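Local coordinates for protein beta subunit of photoactivated adenylyl cyclase (PDB 5M2A) that probably makes cyclic AMP from ATP under blue-light control, coupling a flavin-binding BLUF photoreceptor to an adenylyl cyclase catalytic domain, at residues 45-50 and 115-120; 8-13 and 75-80; 37-42 and 52-57. All blocks are in the same frame, centred on the assembly; numbering follows the deposited sequence.

Contact 1 of 3, residues 45-50 and 115-120; sequences YLQGLF and LLQTIT. With FMN (flavin mononucleotide), chain F.
L46, Q47 and L49, at the tip of a beta hairpin, lie against Q117 and T120 on one side of helix 110-129, and the contact is made by van der Waals packing. L46 reaches the helix through CD2, which lies 3.7 Å from Q117 CB and, more loosely, faces L116 CD2; the L46 side chain crosses that of Q117 at about a right angle. At the other end L49 and T120 slide past each other in opposite directions, with L49 CD1 3.5 Å from T120 CG2.

Of the two polar side chains, Q47 offers its methylene CG to the amide end of Q117. Q47 CG, anti to its carbonyl carbon (chi1 -52°), lies 3.4 Å from Q117 CD, and the chain then bends at chi2, the two amide planes turned 32° apart. The Q47 backbone N is held separately by N102 OD1.

The hairpin belongs to the BLUF domain and joins strands 40-46 and 49-55 by a type I' turn, with Q47 and G48 both at positive phi. Its neck is closed by paired backbone bonds, L46 N to L49 O at 2.9 Å and L49 N to L46 O at 3.1 Å. Helix 110-129 is at the same time part of the dimer interface: L116 and T120 pack on I119 of the second subunit.

Hydrogen bonding within the helix fixes the threonine. T120 OG1 donates to L116 O at 2.6 Å, and T120 N reaches the same oxygen from the opposite face of the carbonyl plane. With OG1 beside its own backbone N (chi1 -55°), T120 leaves CG2 to meet L49.

Ligand packing begins one residue beyond L49, where the methyl C7M of FMN lies over one face of the F50 ring, offset toward the rim and 3.5 Å from F50 CD2.

Contact 2 of 3, residues 8-13 and 75-80; sequences LVYISK and TNILCL. With FMN (flavin mononucleotide), chain F.
Strands 8-13 and 77-80 run antiparallel at 152°, Y10 facing C79 in a non-hydrogen-bonded pair and I11 facing L78 in a hydrogen-bonded one, before a beta bulge shifts the register so that K13 pairs with T75. The I11–L78 pair is closed from both sides, I11 N to L78 O and L78 N to I11 O each at 3.0 Å. Beyond it L80 N donates to V9 O at 2.7 Å. On the far side of the bulge K13 and T75 form a second doubly bonded pair, K13 N giving to T75 O at 2.8 Å. N76, where the chain turns a corner, takes up the extra residue in a left-handed backbone conformation.

The side chains of Y10 and C79 leave one face of the sheet and those of I11 and L78 the other. The Y10 CB sits 3.6 Å from C79 CA, and the ring then leads away from the strand partner. The Y10 and I77 side chains lie side by side, pointing the same way, with Y10 CD1 4.0 Å from I77 CG2, while L8 CD1 lies in plane at the edge of the Y10 ring. Helix 58-69 packs here, through I68 on Y10 and Y65 on I77 and C79. Around I11, L80 reaches in and crosses it at about a right angle, CG2 of I11 being 3.8 Å from L80 CD1; I119 of the second subunit packs on both.

Y10 OH is hydrogen-bonded to Q52 OE1 and lies 3.4 Å from FMN C6. A tyrosine on the first strand, reaching through a glutamine to the flavin, is characteristic of the flavin site of BLUF photoreceptors.

Contact 3 of 3, residues 37-42 and 52-57; sequences DNITGV and QILEGE. With FMN (flavin mononucleotide), chain F.
Q52 CG rests 3.2 Å from V42 O on the neighbouring strand, and the amide beyond it is the flat group that meets the cofactor: NE2 bonds the N5 and O4 atoms of the FMN isoalloxazine. The bond from Q52 NE2 to FMN N5 is 3.0 Å long with an angle of 155° at the hydrogen; the one to O4 is bent and weak. With CG anti to the backbone N (chi1 -164°) and an extended chain beyond, the amide is carried out to the ring, where OE1 is hydrogen-bonded to the hydroxyl of Y10. An alanine in place of Q52 would probably leave flavin N5 and O4 and the Y10 hydroxyl without this shared partner, and the tyrosine freer to turn.

The second flat group is the E55 carboxylate. T40 OG1 donates to E55 OE1 at 3.0 Å from the anti side, 31° out of the carboxylate plane. F91 N also bonds OE1, while R7 and M90 N hold OE2, so this buried charge is probably well compensated; R89 binds the T40 hydroxyl.

Strands 40-42 and 52-55 are antiparallel, with hydrogen-bonded pairs T40–E55 and V42–I53. E55 N reaches T40 O at 2.9 Å and I53 N reaches V42 O at 3.0 Å. Between these pairs G41 lies so close that its CA is 3.1 Å from I53 O; a CB there would run into that oxygen. V42 and I53 lie side by side, CG2 of V42 3.8 Å from I53 CD1, next to P111 and L115 of the second subunit. On the flavin side, L54 CD2 approaches FMN O4 to 3.6 Å. A hairpin strand presenting glutamine to flavin N5, beside a strand-borne tyrosine, is characteristic of the BLUF light-sensing site.

Overall arrangement
All three contacts lie in the BLUF part of the chain and share one sheet, in which strand 49-55 has strand 40-46 on one side and strand 5-14 on the other. The centres of contacts 1 and 2 are about 12 Å apart, joined by a probable bond from F50 N to S12 O. Contacts 2 and 3, their centres about 15 Å apart, meet at the flavin through Y10 OH and Q52 OE1, 2.5 Å from each other. Contacts 1 and 3, about 21 Å apart between centres, occupy the two ends of the same hairpin. Each touches FMN and the second subunit, so the sheet lies between the cofactor and the dimer interface.

Contact 1 of 3, residues 45-50 and 115-120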
loop_
_atom_site.group_PDB
_atom_site.type_symbol
_atom_site.label_atom_id
_atom_site.label_comp_id
_atom_site.label_asym_id
_atom_site.label_seq_id
_atom_site.Cartn_x
_atom_site.Cartn_y
_atom_site.Cartn_z
ATOM N N TYR A 45 24.395 -2.459 -16.113
ATOM C CA TYR A 45 23.844 -1.152 -15.791
ATOM C C TYR A 45 23.098 -0.585 -16.987
ATOM O O TYR A 45 23.450 -0.831 -18.144
ATOM C CB TYR A 45 24.900 -0.164 -15.265
ATOM C CG TYR A 45 26.104 0.085 -16.131
ATOM C CD1 TYR A 45 27.132 -0.847 -16.211
ATOM C CD2 TYR A 45 26.248 1.281 -16.816
ATOM C CE1 TYR A 45 28.248 -0.609 -16.980
ATOM C CE2 TYR A 45 27.362 1.530 -17.589
ATOM C CZ TYR A 45 28.362 0.582 -17.663
ATOM O OH TYR A 45 29.477 0.827 -18.431
ATOM N N LEU A 46 22.036 0.157 -16.677
ATOM C CA LEU A 46 21.102 0.637 -17.689
ATOM C C LEU A 46 20.372 1.835 -17.109
ATOM O O LEU A 46 19.649 1.685 -16.120
ATOM C CB LEU A 46 20.108 -0.464 -18.084
ATOM C CG LEU A 46 19.125 -0.133 -19.211
ATOM C CD1 LEU A 46 19.869 0.154 -20.510
ATOM C CD2 LEU A 46 18.137 -1.265 -19.397
ATOM N N GLN A 47 20.576 3.009 -17.703
ATOM C CA GLN A 47 19.823 4.217 -17.359
ATOM C C GLN A 47 19.831 4.466 -15.850
ATOM O O GLN A 47 18.790 4.504 -15.187
ATOM C CB GLN A 47 18.389 4.123 -17.887
ATOM C CG GLN A 47 18.298 3.784 -19.362
ATOM C CD GLN A 47 18.817 4.896 -20.237
ATOM O OE1 GLN A 47 18.362 6.037 -20.138
ATOM N NE2 GLN A 47 19.785 4.578 -21.093
ATOM N N GLY A 48 21.036 4.619 -15.311
ATOM C CA GLY A 48 21.185 4.971 -13.915
ATOM C C GLY A 48 20.830 3.885 -12.931
ATOM O O GLY A 48 20.659 4.174 -11.744
ATOM N N LEU A 49 20.710 2.637 -13.381
ATOM C CA LEU A 49 20.415 1.521 -12.497
ATOM C C LEU A 49 21.495 0.456 -12.633
ATOM O O LEU A 49 22.006 0.219 -13.728
ATOM C CB LEU A 49 19.038 0.923 -12.805
ATOM C CG LEU A 49 17.864 1.868 -12.518
ATOM C CD1 LEU A 49 16.535 1.209 -12.834
ATOM C CD2 LEU A 49 17.901 2.346 -11.076
ATOM N N PHE A 50 21.853 -0.157 -11.508
ATOM C CA PHE A 50 22.728 -1.322 -11.474
ATOM C C PHE A 50 21.883 -2.573 -11.261
ATOM O O PHE A 50 20.900 -2.550 -10.517
ATOM C CB PHE A 50 23.756 -1.220 -10.342
ATOM C CG PHE A 50 24.953 -0.365 -10.653
ATOM C CD1 PHE A 50 25.617 -0.475 -11.859
ATOM C CD2 PHE A 50 25.434 0.537 -9.710
ATOM C CE1 PHE A 50 26.730 0.304 -12.132
ATOM C CE2 PHE A 50 26.548 1.318 -9.976
ATOM C CZ PHE A 50 27.194 1.201 -11.189
ATOM N N LEU A 115 12.137 -3.641 -22.433
ATOM C CA LEU A 115 11.288 -4.222 -21.393
ATOM C C LEU A 115 11.966 -4.166 -20.033
ATOM O O LEU A 115 11.337 -3.802 -19.031
ATOM C CB LEU A 115 10.928 -5.662 -21.763
ATOM C CG LEU A 115 10.053 -5.778 -23.012
ATOM C CD1 LEU A 115 10.020 -7.210 -23.509
ATOM C CD2 LEU A 115 8.649 -5.287 -22.716
ATOM N N LEU A 116 13.258 -4.503 -19.978
ATOM C CA LEU A 116 13.967 -4.475 -18.700
ATOM C C LEU A 116 13.967 -3.077 -18.088
ATOM O O LEU A 116 13.772 -2.921 -16.874
ATOM C CB LEU A 116 15.399 -4.985 -18.879
ATOM C CG LEU A 116 16.302 -5.036 -17.642
ATOM C CD1 LEU A 116 15.796 -6.068 -16.644
ATOM C CD2 LEU A 116 17.757 -5.327 -18.035
ATOM N N GLN A 117 14.175 -2.045 -18.902
ATOM C CA GLN A 117 14.186 -0.692 -18.353
ATOM C C GLN A 117 12.792 -0.276 -17.898
ATOM O O GLN A 117 12.627 0.311 -16.821
ATOM C CB GLN A 117 14.728 0.292 -19.388
ATOM C CG GLN A 117 14.778 1.730 -18.901
ATOM C CD GLN A 117 15.114 2.706 -20.008
ATOM O OE1 GLN A 117 15.423 2.306 -21.129
ATOM N NE2 GLN A 117 15.054 3.995 -19.700
ATOM N N THR A 118 11.775 -0.576 -18.707
ATOM C CA THR A 118 10.406 -0.214 -18.354
ATOM C C THR A 118 9.950 -0.921 -17.085
ATOM O O THR A 118 9.395 -0.288 -16.177
ATOM C CB THR A 118 9.471 -0.539 -19.518
ATOM O OG1 THR A 118 9.786 0.307 -20.629
ATOM C CG2 THR A 118 8.013 -0.324 -19.121
ATOM N N ILE A 119 10.188 -2.232 -16.994
ATOM C CA ILE A 119 9.682 -2.988 -15.849
ATOM C C ILE A 119 10.446 -2.627 -14.581
ATOM O O ILE A 119 9.864 -2.550 -13.490
ATOM C CB ILE A 119 9.730 -4.502 -16.134
ATOM C CG1 ILE A 119 8.994 -5.286 -15.043
ATOM C CG2 ILE A 119 11.157 -5.001 -16.240
ATOM C CD1 ILE A 119 7.501 -5.153 -15.110
ATOM N N THR A 120 11.752 -2.385 -14.698
ATOM C CA THR A 120 12.534 -2.038 -13.518
ATOM C C THR A 120 12.147 -0.666 -12.993
ATOM O O THR A 120 11.994 -0.480 -11.782
ATOM C CB THR A 120 14.029 -2.099 -13.828
ATOM O OG1 THR A 120 14.352 -3.388 -14.356
ATOM C CG2 THR A 120 14.836 -1.884 -12.558
HETATM N N1 FMN F . 33.504 -5.638 -5.012
HETATM C C2 FMN F . 33.837 -6.973 -5.143
HETATM O O2 FMN F . 34.834 -7.414 -4.582
HETATM N N3 FMN F . 33.047 -7.822 -5.890
HETATM C C4 FMN F . 31.919 -7.334 -6.516
HETATM O O4 FMN F . 31.212 -8.084 -7.187
HETATM C C4A FMN F . 31.582 -5.996 -6.390
HETATM N N5 FMN F . 30.456 -5.528 -7.024
HETATM C C5A FMN F . 30.110 -4.207 -6.907
HETATM C C6 FMN F . 28.971 -3.751 -7.549
HETATM C C7 FMN F . 28.607 -2.417 -7.442
HETATM C C7M FMN F . 27.372 -1.947 -8.149
HETATM C C8 FMN F . 29.389 -1.542 -6.690
HETATM C C8M FMN F . 29.006 -0.099 -6.566
HETATM C C9 FMN F . 30.532 -2.003 -6.043
HETATM C C9A FMN F . 30.894 -3.340 -6.149
HETATM N N10 FMN F . 32.025 -3.806 -5.509
HETATM C C10 FMN F . 32.375 -5.139 -5.633
HETATM C "C1'" FMN F . 32.867 -2.843 -4.717
HETATM C "C2'" FMN F . 32.875 -3.099 -3.215
HETATM O "O2'" FMN F . 31.806 -2.401 -2.621
HETATM C "C3'" FMN F . 34.192 -2.595 -2.643
HETATM O "O3'" FMN F . 34.433 -1.291 -3.131
HETATM C "C4'" FMN F . 35.339 -3.509 -3.061
HETATM O "O4'" FMN F . 35.085 -4.819 -2.607
HETATM C "C5'" FMN F . 36.669 -3.034 -2.489
HETATM O "O5'" FMN F . 36.582 -3.030 -1.082
HETATM P P FMN F . 37.894 -2.819 -0.178
HETATM O O1P FMN F . 38.631 -4.135 -0.108
HETATM O O2P FMN F . 38.778 -1.768 -0.815
HETATM O O3P FMN F . 37.477 -2.378 1.207
#

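Contact 2 of 3, residues 8-13 and 75-80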
loop_
_atom_site.group_PDB
_atom_site.type_symbol
_atom_site.label_atom_id
_atom_site.label_comp_id
_atom_site.label_asym_id
_atom_site.label_seq_id
_atom_site.Cartn_x
_atom_site.Cartn_y
_atom_site.Cartn_z
ATOM N N LEU A 8 22.457 -14.443 -5.113
ATOM C CA LEU A 8 21.590 -13.311 -4.838
ATOM C C LEU A 8 21.569 -12.362 -6.028
ATOM O O LEU A 8 22.526 -12.263 -6.799
ATOM C CB LEU A 8 22.016 -12.570 -3.560
ATOM C CG LEU A 8 23.358 -11.849 -3.414
ATOM C CD1 LEU A 8 23.334 -10.468 -4.060
ATOM C CD2 LEU A 8 23.721 -11.731 -1.940
ATOM N N VAL A 9 20.454 -11.652 -6.167
ATOM C CA VAL A 9 20.287 -10.673 -7.227
ATOM C C VAL A 9 19.738 -9.418 -6.582
ATOM O O VAL A 9 18.851 -9.503 -5.727
ATOM C CB VAL A 9 19.338 -11.173 -8.332
ATOM C CG1 VAL A 9 19.279 -10.172 -9.478
ATOM C CG2 VAL A 9 19.768 -12.542 -8.835
ATOM N N TYR A 10 20.280 -8.266 -6.963
ATOM C CA TYR A 10 19.820 -7.005 -6.407
ATOM C C TYR A 10 19.831 -5.943 -7.490
ATOM O O TYR A 10 20.503 -6.073 -8.517
ATOM C CB TYR A 10 20.676 -6.558 -5.202
ATOM C CG TYR A 10 22.046 -6.016 -5.543
ATOM C CD1 TYR A 10 22.221 -4.693 -5.940
ATOM C CD2 TYR A 10 23.171 -6.826 -5.456
ATOM C CE1 TYR A 10 23.476 -4.198 -6.257
ATOM C CE2 TYR A 10 24.427 -6.339 -5.767
ATOM C CZ TYR A 10 24.576 -5.025 -6.168
ATOM O OH TYR A 10 25.825 -4.534 -6.481
ATOM N N ILE A 11 19.070 -4.882 -7.239
ATOM C CA ILE A 11 19.096 -3.687 -8.064
ATOM C C ILE A 11 19.457 -2.499 -7.182
ATOM O O ILE A 11 19.276 -2.513 -5.960
ATOM C CB ILE A 11 17.756 -3.446 -8.775
ATOM C CG1 ILE A 11 16.628 -3.382 -7.750
ATOM C CG2 ILE A 11 17.493 -4.546 -9.771
ATOM C CD1 ILE A 11 15.274 -3.165 -8.374
ATOM N N SER A 12 19.977 -1.458 -7.822
ATOM C CA SER A 12 20.383 -0.268 -7.093
ATOM C C SER A 12 20.341 0.931 -8.024
ATOM O O SER A 12 20.302 0.798 -9.249
ATOM C CB SER A 12 21.780 -0.432 -6.492
ATOM O OG SER A 12 22.763 -0.394 -7.507
ATOM N N LYS A 13 20.341 2.111 -7.413
ATOM C CA LYS A 13 20.431 3.378 -8.122
ATOM C C LYS A 13 21.872 3.861 -8.096
ATOM O O LYS A 13 22.472 3.973 -7.025
ATOM C CB LYS A 13 19.517 4.429 -7.488
ATOM C CG LYS A 13 19.504 5.757 -8.219
ATOM C CD LYS A 13 18.536 6.738 -7.563
ATOM C CE LYS A 13 18.535 8.077 -8.271
ATOM N NZ LYS A 13 17.594 9.054 -7.645
ATOM N N THR A 75 22.888 3.577 -4.337
ATOM C CA THR A 75 21.948 3.817 -3.252
ATOM C C THR A 75 20.630 3.141 -3.605
ATOM O O THR A 75 20.475 2.583 -4.693
ATOM C CB THR A 75 21.759 5.318 -3.009
ATOM O OG1 THR A 75 21.001 5.518 -1.808
ATOM C CG2 THR A 75 21.020 5.951 -4.179
ATOM N N ASN A 76 19.671 3.208 -2.677
ATOM C CA ASN A 76 18.371 2.545 -2.830
ATOM C C ASN A 76 18.557 1.096 -3.273
ATOM O O ASN A 76 18.019 0.644 -4.289
ATOM C CB ASN A 76 17.468 3.309 -3.800
ATOM C CG ASN A 76 16.011 2.864 -3.722
ATOM O OD1 ASN A 76 15.236 3.035 -4.668
ATOM N ND2 ASN A 76 15.637 2.276 -2.591
ATOM N N ILE A 77 19.340 0.362 -2.494
ATOM C CA ILE A 77 19.664 -1.020 -2.830
ATOM C C ILE A 77 18.536 -1.933 -2.371
ATOM O O ILE A 77 18.111 -1.886 -1.211
ATOM C CB ILE A 77 21.003 -1.426 -2.198
ATOM C CG1 ILE A 77 22.115 -0.490 -2.680
ATOM C CG2 ILE A 77 21.317 -2.885 -2.523
ATOM C CD1 ILE A 77 23.374 -0.559 -1.839
ATOM N N LEU A 78 18.049 -2.774 -3.281
ATOM C CA LEU A 78 17.011 -3.746 -2.959
ATOM C C LEU A 78 17.443 -5.101 -3.495
ATOM O O LEU A 78 17.571 -5.284 -4.711
ATOM C CB LEU A 78 15.654 -3.337 -3.529
ATOM C CG LEU A 78 14.539 -4.371 -3.345
ATOM C CD1 LEU A 78 14.284 -4.639 -1.875
ATOM C CD2 LEU A 78 13.253 -3.942 -4.037
ATOM N N CYS A 79 17.675 -6.043 -2.589
ATOM C CA CYS A 79 17.910 -7.422 -2.988
ATOM C C CYS A 79 16.582 -8.062 -3.369
ATOM O O CYS A 79 15.635 -8.061 -2.575
ATOM C CB CYS A 79 18.583 -8.202 -1.862
ATOM S SG CYS A 79 18.946 -9.920 -2.296
ATOM N N LEU A 80 16.516 -8.610 -4.584
ATOM C CA LEU A 80 15.269 -9.110 -5.152
ATOM C C LEU A 80 15.074 -10.603 -4.977
ATOM O O LEU A 80 13.930 -11.070 -4.936
ATOM C CB LEU A 80 15.202 -8.797 -6.647
ATOM C CG LEU A 80 15.152 -7.329 -7.043
ATOM C CD1 LEU A 80 15.140 -7.247 -8.553
ATOM C CD2 LEU A 80 13.925 -6.663 -6.444
HETATM N N1 FMN F . 33.504 -5.638 -5.012
HETATM C C2 FMN F . 33.837 -6.973 -5.143
HETATM O O2 FMN F . 34.834 -7.414 -4.582
HETATM N N3 FMN F . 33.047 -7.822 -5.890
HETATM C C4 FMN F . 31.919 -7.334 -6.516
HETATM O O4 FMN F . 31.212 -8.084 -7.187
HETATM C C4A FMN F . 31.582 -5.996 -6.390
HETATM N N5 FMN F . 30.456 -5.528 -7.024
HETATM C C5A FMN F . 30.110 -4.207 -6.907
HETATM C C6 FMN F . 28.971 -3.751 -7.549
HETATM C C7 FMN F . 28.607 -2.417 -7.442
HETATM C C7M FMN F . 27.372 -1.947 -8.149
HETATM C C8 FMN F . 29.389 -1.542 -6.690
HETATM C C8M FMN F . 29.006 -0.099 -6.566
HETATM C C9 FMN F . 30.532 -2.003 -6.043
HETATM C C9A FMN F . 30.894 -3.340 -6.149
HETATM N N10 FMN F . 32.025 -3.806 -5.509
HETATM C C10 FMN F . 32.375 -5.139 -5.633
HETATM C "C1'" FMN F . 32.867 -2.843 -4.717
HETATM C "C2'" FMN F . 32.875 -3.099 -3.215
HETATM O "O2'" FMN F . 31.806 -2.401 -2.621
HETATM C "C3'" FMN F . 34.192 -2.595 -2.643
HETATM O "O3'" FMN F . 34.433 -1.291 -3.131
HETATM C "C4'" FMN F . 35.339 -3.509 -3.061
HETATM O "O4'" FMN F . 35.085 -4.819 -2.607
HETATM C "C5'" FMN F . 36.669 -3.034 -2.489
HETATM O "O5'" FMN F . 36.582 -3.030 -1.082
HETATM P P FMN F . 37.894 -2.819 -0.178
HETATM O O1P FMN F . 38.631 -4.135 -0.108
HETATM O O2P FMN F . 38.778 -1.768 -0.815
HETATM O O3P FMN F . 37.477 -2.378 1.207
#

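Contact 3 of 3, residues 37-42 and 52-57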
loop_
_atom_site.group_PDB
_atom_site.type_symbol
_atom_site.label_atom_id
_atom_site.label_comp_id
_atom_site.label_asym_id
_atom_site.label_seq_id
_atom_site.Cartn_x
_atom_site.Cartn_y
_atom_site.Cartn_z
ATOM N N ASP A 37 37.746 -15.150 -3.767
ATOM C CA ASP A 37 36.655 -15.706 -2.979
ATOM C C ASP A 37 35.855 -16.762 -3.730
ATOM O O ASP A 37 34.840 -17.230 -3.206
ATOM C CB ASP A 37 35.718 -14.590 -2.517
ATOM C CG ASP A 37 36.360 -13.679 -1.493
ATOM O OD1 ASP A 37 37.250 -14.150 -0.754
ATOM O OD2 ASP A 37 35.971 -12.494 -1.423
ATOM N N ASN A 38 36.288 -17.142 -4.933
ATOM C CA ASN A 38 35.553 -18.087 -5.774
ATOM C C ASN A 38 34.119 -17.610 -6.010
ATOM O O ASN A 38 33.166 -18.392 -5.991
ATOM C CB ASN A 38 35.577 -19.492 -5.166
ATOM C CG ASN A 38 35.324 -20.581 -6.194
ATOM O OD1 ASN A 38 35.591 -20.404 -7.383
ATOM N ND2 ASN A 38 34.809 -21.717 -5.736
ATOM N N ILE A 39 33.964 -16.304 -6.227
ATOM C CA ILE A 39 32.667 -15.698 -6.520
ATOM C C ILE A 39 32.572 -15.460 -8.017
ATOM O O ILE A 39 33.556 -15.073 -8.664
ATOM C CB ILE A 39 32.466 -14.387 -5.731
ATOM C CG1 ILE A 39 32.401 -14.673 -4.232
ATOM C CG2 ILE A 39 31.193 -13.652 -6.178
ATOM C CD1 ILE A 39 32.225 -13.441 -3.376
ATOM N N THR A 40 31.396 -15.716 -8.579
ATOM C CA THR A 40 31.117 -15.412 -9.969
ATOM C C THR A 40 29.835 -14.592 -10.051
ATOM O O THR A 40 29.046 -14.535 -9.104
ATOM C CB THR A 40 30.993 -16.689 -10.809
ATOM O OG1 THR A 40 30.033 -17.570 -10.217
ATOM C CG2 THR A 40 32.348 -17.401 -10.916
ATOM N N GLY A 41 29.640 -13.937 -11.184
ATOM C CA GLY A 41 28.421 -13.182 -11.385
ATOM C C GLY A 41 28.529 -12.212 -12.537
ATOM O O GLY A 41 29.474 -12.236 -13.328
ATOM N N VAL A 42 27.503 -11.363 -12.635
ATOM C CA VAL A 42 27.388 -10.376 -13.696
ATOM C C VAL A 42 26.920 -9.064 -13.100
ATOM O O VAL A 42 26.144 -9.040 -12.136
ATOM C CB VAL A 42 26.417 -10.815 -14.821
ATOM C CG1 VAL A 42 26.949 -12.019 -15.537
ATOM C CG2 VAL A 42 25.038 -11.108 -14.260
ATOM N N GLN A 52 22.900 -6.637 -10.304
ATOM C CA GLN A 52 24.018 -7.543 -10.090
ATOM C C GLN A 52 23.541 -8.897 -9.595
ATOM O O GLN A 52 22.635 -8.989 -8.767
ATOM C CB GLN A 52 25.060 -6.965 -9.120
ATOM C CG GLN A 52 26.410 -7.733 -9.188
ATOM C CD GLN A 52 27.520 -7.068 -8.397
ATOM O OE1 GLN A 52 27.267 -6.332 -7.440
ATOM N NE2 GLN A 52 28.762 -7.325 -8.791
ATOM N N ILE A 53 24.181 -9.944 -10.111
ATOM C CA ILE A 53 23.990 -11.314 -9.662
ATOM C C ILE A 53 25.317 -11.780 -9.087
ATOM O O ILE A 53 26.355 -11.645 -9.741
ATOM C CB ILE A 53 23.543 -12.230 -10.818
ATOM C CG1 ILE A 53 22.304 -11.659 -11.513
ATOM C CG2 ILE A 53 23.275 -13.641 -10.304
ATOM C CD1 ILE A 53 21.867 -12.441 -12.757
ATOM N N LEU A 54 25.286 -12.297 -7.859
ATOM C CA LEU A 54 26.464 -12.811 -7.173
ATOM C C LEU A 54 26.219 -14.261 -6.781
ATOM O O LEU A 54 25.117 -14.613 -6.351
ATOM C CB LEU A 54 26.778 -11.981 -5.917
ATOM C CG LEU A 54 27.135 -10.503 -6.074
ATOM C CD1 LEU A 54 27.247 -9.831 -4.710
ATOM C CD2 LEU A 54 28.431 -10.341 -6.859
ATOM N N GLU A 55 27.234 -15.113 -6.931
ATOM C CA GLU A 55 27.085 -16.500 -6.523
ATOM C C GLU A 55 28.407 -17.030 -5.981
ATOM O O GLU A 55 29.486 -16.594 -6.387
ATOM C CB GLU A 55 26.579 -17.386 -7.668
ATOM C CG GLU A 55 27.198 -17.075 -9.010
ATOM C CD GLU A 55 26.658 -17.950 -10.126
ATOM O OE1 GLU A 55 27.282 -17.986 -11.208
ATOM O OE2 GLU A 55 25.609 -18.600 -9.922
ATOM N N GLY A 56 28.297 -17.965 -5.051
ATOM C CA GLY A 56 29.456 -18.526 -4.378
ATOM C C GLY A 56 29.034 -19.079 -3.034
ATOM O O GLY A 56 27.860 -19.047 -2.667
ATOM N N GLU A 57 30.021 -19.587 -2.295
ATOM C CA GLU A 57 29.741 -20.104 -0.963
ATOM C C GLU A 57 29.125 -19.013 -0.093
ATOM O O GLU A 57 29.472 -17.833 -0.206
ATOM C CB GLU A 57 31.011 -20.668 -0.323
ATOM C CG GLU A 57 31.223 -22.141 -0.638
ATOM C CD GLU A 57 32.588 -22.644 -0.224
ATOM O OE1 GLU A 57 33.451 -21.810 0.127
ATOM O OE2 GLU A 57 32.803 -23.875 -0.250
HETATM N N1 FMN F . 33.504 -5.638 -5.012
HETATM C C2 FMN F . 33.837 -6.973 -5.143
HETATM O O2 FMN F . 34.834 -7.414 -4.582
HETATM N N3 FMN F . 33.047 -7.822 -5.890
HETATM C C4 FMN F . 31.919 -7.334 -6.516
HETATM O O4 FMN F . 31.212 -8.084 -7.187
HETATM C C4A FMN F . 31.582 -5.996 -6.390
HETATM N N5 FMN F . 30.456 -5.528 -7.024
HETATM C C5A FMN F . 30.110 -4.207 -6.907
HETATM C C6 FMN F . 28.971 -3.751 -7.549
HETATM C C7 FMN F . 28.607 -2.417 -7.442
HETATM C C7M FMN F . 27.372 -1.947 -8.149
HETATM C C8 FMN F . 29.389 -1.542 -6.690
HETATM C C8M FMN F . 29.006 -0.099 -6.566
HETATM C C9 FMN F . 30.532 -2.003 -6.043
HETATM C C9A FMN F . 30.894 -3.340 -6.149
HETATM N N10 FMN F . 32.025 -3.806 -5.509
HETATM C C10 FMN F . 32.375 -5.139 -5.633
HETATM C "C1'" FMN F . 32.867 -2.843 -4.717
HETATM C "C2'" FMN F . 32.875 -3.099 -3.215
HETATM O "O2'" FMN F . 31.806 -2.401 -2.621
HETATM C "C3'" FMN F . 34.192 -2.595 -2.643
HETATM O "O3'" FMN F . 34.433 -1.291 -3.131
HETATM C "C4'" FMN F . 35.339 -3.509 -3.061
HETATM O "O4'" FMN F . 35.085 -4.819 -2.607
HETATM C "C5'" FMN F . 36.669 -3.034 -2.489
HETATM O "O5'" FMN F . 36.582 -3.030 -1.082
HETATM P P FMN F . 37.894 -2.819 -0.178
HETATM O O1P FMN F . 38.631 -4.135 -0.108
HETATM O O2P FMN F . 38.778 -1.768 -0.815
HETATM O O3P FMN F . 37.477 -2.378 1.207
#